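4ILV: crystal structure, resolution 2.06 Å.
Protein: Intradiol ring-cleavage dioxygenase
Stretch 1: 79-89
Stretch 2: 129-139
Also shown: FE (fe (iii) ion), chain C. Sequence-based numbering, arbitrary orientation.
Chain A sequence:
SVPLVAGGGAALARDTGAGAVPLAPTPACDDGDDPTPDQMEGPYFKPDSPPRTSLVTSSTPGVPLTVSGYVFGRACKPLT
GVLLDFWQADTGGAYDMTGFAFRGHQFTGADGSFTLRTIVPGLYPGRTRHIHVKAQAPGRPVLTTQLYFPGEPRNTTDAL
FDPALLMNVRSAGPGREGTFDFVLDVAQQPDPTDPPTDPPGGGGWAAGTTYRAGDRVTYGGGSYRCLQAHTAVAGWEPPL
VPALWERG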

# COMPACT_ATOMS: atom_id res chain seq x y z
N LEU A 79 -1.41 -13.32 10.21
CA LEU A 79 -2.43 -13.98 9.39
C LEU A 79 -1.85 -14.45 8.07
O LEU A 79 -1.22 -13.68 7.33
CB LEU A 79 -3.59 -13.03 9.10
CG LEU A 79 -4.59 -12.77 10.22
CD1 LEU A 79 -5.60 -11.73 9.78
CD2 LEU A 79 -5.27 -14.08 10.62
N THR A 80 -2.09 -15.71 7.76
CA THR A 80 -1.53 -16.32 6.56
C THR A 80 -2.56 -16.29 5.41
O THR A 80 -3.77 -16.28 5.65
CB THR A 80 -1.07 -17.77 6.86
OG1 THR A 80 -0.21 -18.24 5.82
CG2 THR A 80 -2.27 -18.70 7.00
N GLY A 81 -2.08 -16.23 4.18
CA GLY A 81 -2.96 -16.26 3.02
C GLY A 81 -3.81 -15.02 2.83
O GLY A 81 -4.83 -15.06 2.13
N VAL A 82 -3.42 -13.90 3.42
CA VAL A 82 -4.16 -12.67 3.21
C VAL A 82 -3.81 -12.10 1.85
O VAL A 82 -2.63 -11.98 1.52
CB VAL A 82 -3.85 -11.62 4.28
CG1 VAL A 82 -4.59 -10.31 3.98
CG2 VAL A 82 -4.21 -12.17 5.67
N LEU A 83 -4.83 -11.74 1.07
CA LEU A 83 -4.64 -11.07 -0.22
C LEU A 83 -4.38 -9.57 -0.02
O LEU A 83 -5.17 -8.87 0.62
CB LEU A 83 -5.86 -11.30 -1.11
CG LEU A 83 -6.01 -10.69 -2.51
CD1 LEU A 83 -6.45 -9.23 -2.52
CD2 LEU A 83 -4.74 -10.89 -3.33
N LEU A 84 -3.26 -9.08 -0.53
CA LEU A 84 -2.96 -7.65 -0.56
C LEU A 84 -2.81 -7.17 -2.01
O LEU A 84 -1.93 -7.63 -2.72
CB LEU A 84 -1.68 -7.35 0.21
CG LEU A 84 -1.77 -7.67 1.71
CD1 LEU A 84 -0.39 -7.62 2.32
CD2 LEU A 84 -2.68 -6.66 2.39
N ASP A 85 -3.67 -6.26 -2.43
CA ASP A 85 -3.72 -5.80 -3.81
C ASP A 85 -3.39 -4.32 -3.82
O ASP A 85 -4.20 -3.50 -3.38
CB ASP A 85 -5.13 -6.06 -4.36
CG ASP A 85 -5.26 -5.78 -5.87
OD1 ASP A 85 -4.23 -5.65 -6.56
OD2 ASP A 85 -6.41 -5.72 -6.36
N PHE A 86 -2.20 -3.97 -4.31
CA PHE A 86 -1.71 -2.60 -4.27
C PHE A 86 -1.89 -1.90 -5.62
O PHE A 86 -1.75 -2.52 -6.67
CB PHE A 86 -0.23 -2.58 -3.92
CG PHE A 86 0.10 -2.98 -2.49
CD1 PHE A 86 0.04 -2.04 -1.48
CD2 PHE A 86 0.50 -4.26 -2.19
CE1 PHE A 86 0.38 -2.38 -0.18
CE2 PHE A 86 0.84 -4.62 -0.89
CZ PHE A 86 0.78 -3.68 0.12
N TRP A 87 -2.21 -0.61 -5.60
CA TRP A 87 -2.08 0.21 -6.80
C TRP A 87 -1.71 1.64 -6.42
O TRP A 87 -1.92 2.05 -5.27
CB TRP A 87 -3.33 0.12 -7.70
CG TRP A 87 -4.55 0.82 -7.18
CD1 TRP A 87 -5.06 2.01 -7.61
CD2 TRP A 87 -5.43 0.35 -6.14
NE1 TRP A 87 -6.19 2.33 -6.90
CE2 TRP A 87 -6.44 1.33 -6.00
CE3 TRP A 87 -5.45 -0.77 -5.31
CZ2 TRP A 87 -7.47 1.21 -5.06
CZ3 TRP A 87 -6.47 -0.89 -4.38
CH2 TRP A 87 -7.47 0.09 -4.26
N GLN A 88 -1.14 2.40 -7.36
CA GLN A 88 -0.58 3.71 -7.04
C GLN A 88 -0.21 4.47 -8.30
O GLN A 88 -0.12 3.88 -9.37
CB GLN A 88 0.71 3.55 -6.23
CG GLN A 88 1.86 2.94 -7.06
CD GLN A 88 3.20 2.99 -6.37
OE1 GLN A 88 3.52 2.13 -5.55
NE2 GLN A 88 4.00 3.99 -6.70
N ALA A 89 0.05 5.76 -8.14
CA ALA A 89 0.53 6.56 -9.27
C ALA A 89 2.01 6.33 -9.49
O ALA A 89 2.72 5.89 -8.58
CB ALA A 89 0.27 8.04 -9.01
FE FE C . -5.12 7.81 -5.63
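Stretch 2 129-139: RHIHVKAQAPG

Neighbouring strands of an antiparallel sheet place directly paired residues on the same face, so that the backbone ladder sets the register and the side chains then exploit it. The intradiol ring-cleavage dioxygenase offers a compact example. Stretch 2 runs extended from about His130 to Gln136 and lies beside the strand that begins at Leu83, in the reverse direction: the N-to-C directions make an angle of 162°, and the axes approach to 4.6 Å. Any two touching residues are at least 42 positions apart in sequence, and together the stretches bury 817 Å².

The register pairs Leu83 with Gln136, Leu84 with Ala135, Asp85 with Lys134, Phe86 with Val133 and Trp87 with His132. Hydrogen bonds join alternate pairs, each with a bond in both directions. Gln136 N donates to Leu83 O at 2.9 Å and Leu83 N to Gln136 O at 2.9 Å; Asp85 N reaches Lys134 O at 2.9 Å, and Lys134 N reaches Asp85 O at 3.0 Å. The last rung brings Trp87 N to His132 O at 3.1 Å and His132 N to Trp87 O at 2.8 Å. Between rungs, CA-H...O contacts line the gap, as where Ala135 CA lies 3.2 Å from Leu83 O.

The heart of the contact is Trp87, which has more of its surface covered by the other stretch than any other residue here, with His132 next. Both side chains leave the sheet on the face they share with Asp85 and Lys134. With chi1 of Trp87 at 72° (p), the end of its side chain comes nearer to stretch 2, and the indole lies flat against its partner. His132 CB sits over the six-membered ring, 3.2 Å from its centroid and 3.1 Å from Trp87 CE2. The imidazole, in the m rotamer, continues over the five-membered ring as an offset stack, with centroids 4.4 Å apart and planes only 8° from parallel. Lys134, third in covered area, meets the same indole at its edge, where Lys134 CG lies 3.8 Å from Trp87 CZ3.

One side of the imidazole plane is thus occupied by Trp87, while its far nitrogen serves the iron: His132 NE2 binds FE at 2.3 Å. His130, two residues earlier along the extended chain, adds a second ligand through NE2, 2.2 Å from FE, and four further atoms come from elsewhere in the structure. The strand pairing therefore packs a metal ligand against an aromatic ring.

The opposite face of the sheet is apolar. Val133 CG2 lies over the Phe86 ring, 3.9 Å from its centroid, and Leu84 CD2 packs 3.6 Å from Ala135 CB. Ile131 CG2 extends this cluster, 3.9 Å from Phe86 CD1. Near the iron-binding end of the pairing, a water takes over from direct bonding, accepting from Ala89 N at 2.9 Å and donating to His130 O at 2.9 Å.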

# COMPACT_ATOMS: atom_id res chain seq x y z
N ARG A 129 0.40 12.46 -0.89
CA ARG A 129 1.02 11.26 -1.43
C ARG A 129 0.45 9.98 -0.77
O ARG A 129 0.30 9.92 0.46
CB ARG A 129 2.53 11.35 -1.20
CG ARG A 129 3.32 10.53 -2.17
CD ARG A 129 4.81 10.66 -1.92
NE ARG A 129 5.22 12.05 -1.79
CZ ARG A 129 5.55 12.85 -2.80
NH1 ARG A 129 5.51 12.43 -4.06
NH2 ARG A 129 5.92 14.10 -2.52
N HIS A 130 0.17 8.95 -1.56
CA HIS A 130 -0.44 7.73 -1.02
C HIS A 130 -0.25 6.51 -1.91
O HIS A 130 -0.07 6.62 -3.11
CB HIS A 130 -1.95 7.93 -0.81
CG HIS A 130 -2.69 8.25 -2.07
ND1 HIS A 130 -2.65 9.49 -2.66
CD2 HIS A 130 -3.46 7.48 -2.88
CE1 HIS A 130 -3.37 9.48 -3.77
NE2 HIS A 130 -3.88 8.27 -3.93
N ILE A 131 -0.37 5.33 -1.30
CA ILE A 131 -0.44 4.07 -2.03
C ILE A 131 -1.77 3.40 -1.68
O ILE A 131 -2.12 3.31 -0.51
CB ILE A 131 0.71 3.14 -1.61
CG1 ILE A 131 2.04 3.69 -2.12
CG2 ILE A 131 0.49 1.73 -2.15
CD1 ILE A 131 3.25 2.91 -1.58
N HIS A 132 -2.51 2.94 -2.69
CA HIS A 132 -3.78 2.29 -2.41
C HIS A 132 -3.59 0.80 -2.12
O HIS A 132 -2.71 0.17 -2.68
CB HIS A 132 -4.72 2.41 -3.61
CG HIS A 132 -5.19 3.80 -3.88
ND1 HIS A 132 -6.32 4.33 -3.30
CD2 HIS A 132 -4.71 4.76 -4.71
CE1 HIS A 132 -6.51 5.56 -3.74
NE2 HIS A 132 -5.54 5.85 -4.59
N VAL A 133 -4.43 0.25 -1.25
CA VAL A 133 -4.37 -1.18 -0.96
C VAL A 133 -5.74 -1.76 -0.59
O VAL A 133 -6.52 -1.15 0.15
CB VAL A 133 -3.31 -1.51 0.13
CG1 VAL A 133 -3.66 -0.82 1.47
CG2 VAL A 133 -3.16 -3.03 0.33
N LYS A 134 -6.03 -2.94 -1.13
CA LYS A 134 -7.17 -3.74 -0.67
C LYS A 134 -6.63 -4.99 0.02
O LYS A 134 -5.80 -5.69 -0.55
CB LYS A 134 -8.06 -4.14 -1.84
CG LYS A 134 -8.91 -3.02 -2.38
CD LYS A 134 -9.64 -3.44 -3.64
CE LYS A 134 -10.48 -2.31 -4.18
NZ LYS A 134 -11.73 -2.17 -3.39
N ALA A 135 -7.12 -5.27 1.23
CA ALA A 135 -6.70 -6.43 2.00
C ALA A 135 -7.88 -7.37 2.23
O ALA A 135 -8.96 -6.93 2.62
CB ALA A 135 -6.11 -6.01 3.36
N GLN A 136 -7.68 -8.66 1.98
CA GLN A 136 -8.75 -9.61 2.21
C GLN A 136 -8.22 -10.90 2.81
O GLN A 136 -7.47 -11.63 2.17
CB GLN A 136 -9.51 -9.92 0.91
CG GLN A 136 -10.76 -10.77 1.12
CD GLN A 136 -11.49 -11.06 -0.17
OE1 GLN A 136 -10.90 -11.09 -1.25
NE2 GLN A 136 -12.81 -11.27 -0.07
N ALA A 137 -8.61 -11.15 4.06
CA ALA A 137 -8.34 -12.41 4.72
C ALA A 137 -9.25 -13.47 4.11
O ALA A 137 -10.37 -13.16 3.69
CB ALA A 137 -8.61 -12.28 6.21
N PRO A 138 -8.78 -14.73 4.03
CA PRO A 138 -9.54 -15.81 3.40
C PRO A 138 -10.96 -15.91 3.94
O PRO A 138 -11.14 -16.08 5.15
CB PRO A 138 -8.73 -17.07 3.75
CG PRO A 138 -7.83 -16.66 4.87
CD PRO A 138 -7.53 -15.22 4.64
N GLY A 139 -11.94 -15.78 3.06
CA GLY A 139 -13.34 -15.94 3.42
C GLY A 139 -13.94 -14.74 4.12
O GLY A 139 -15.03 -14.82 4.68
O HOH W 1 -1.02 7.20 -5.81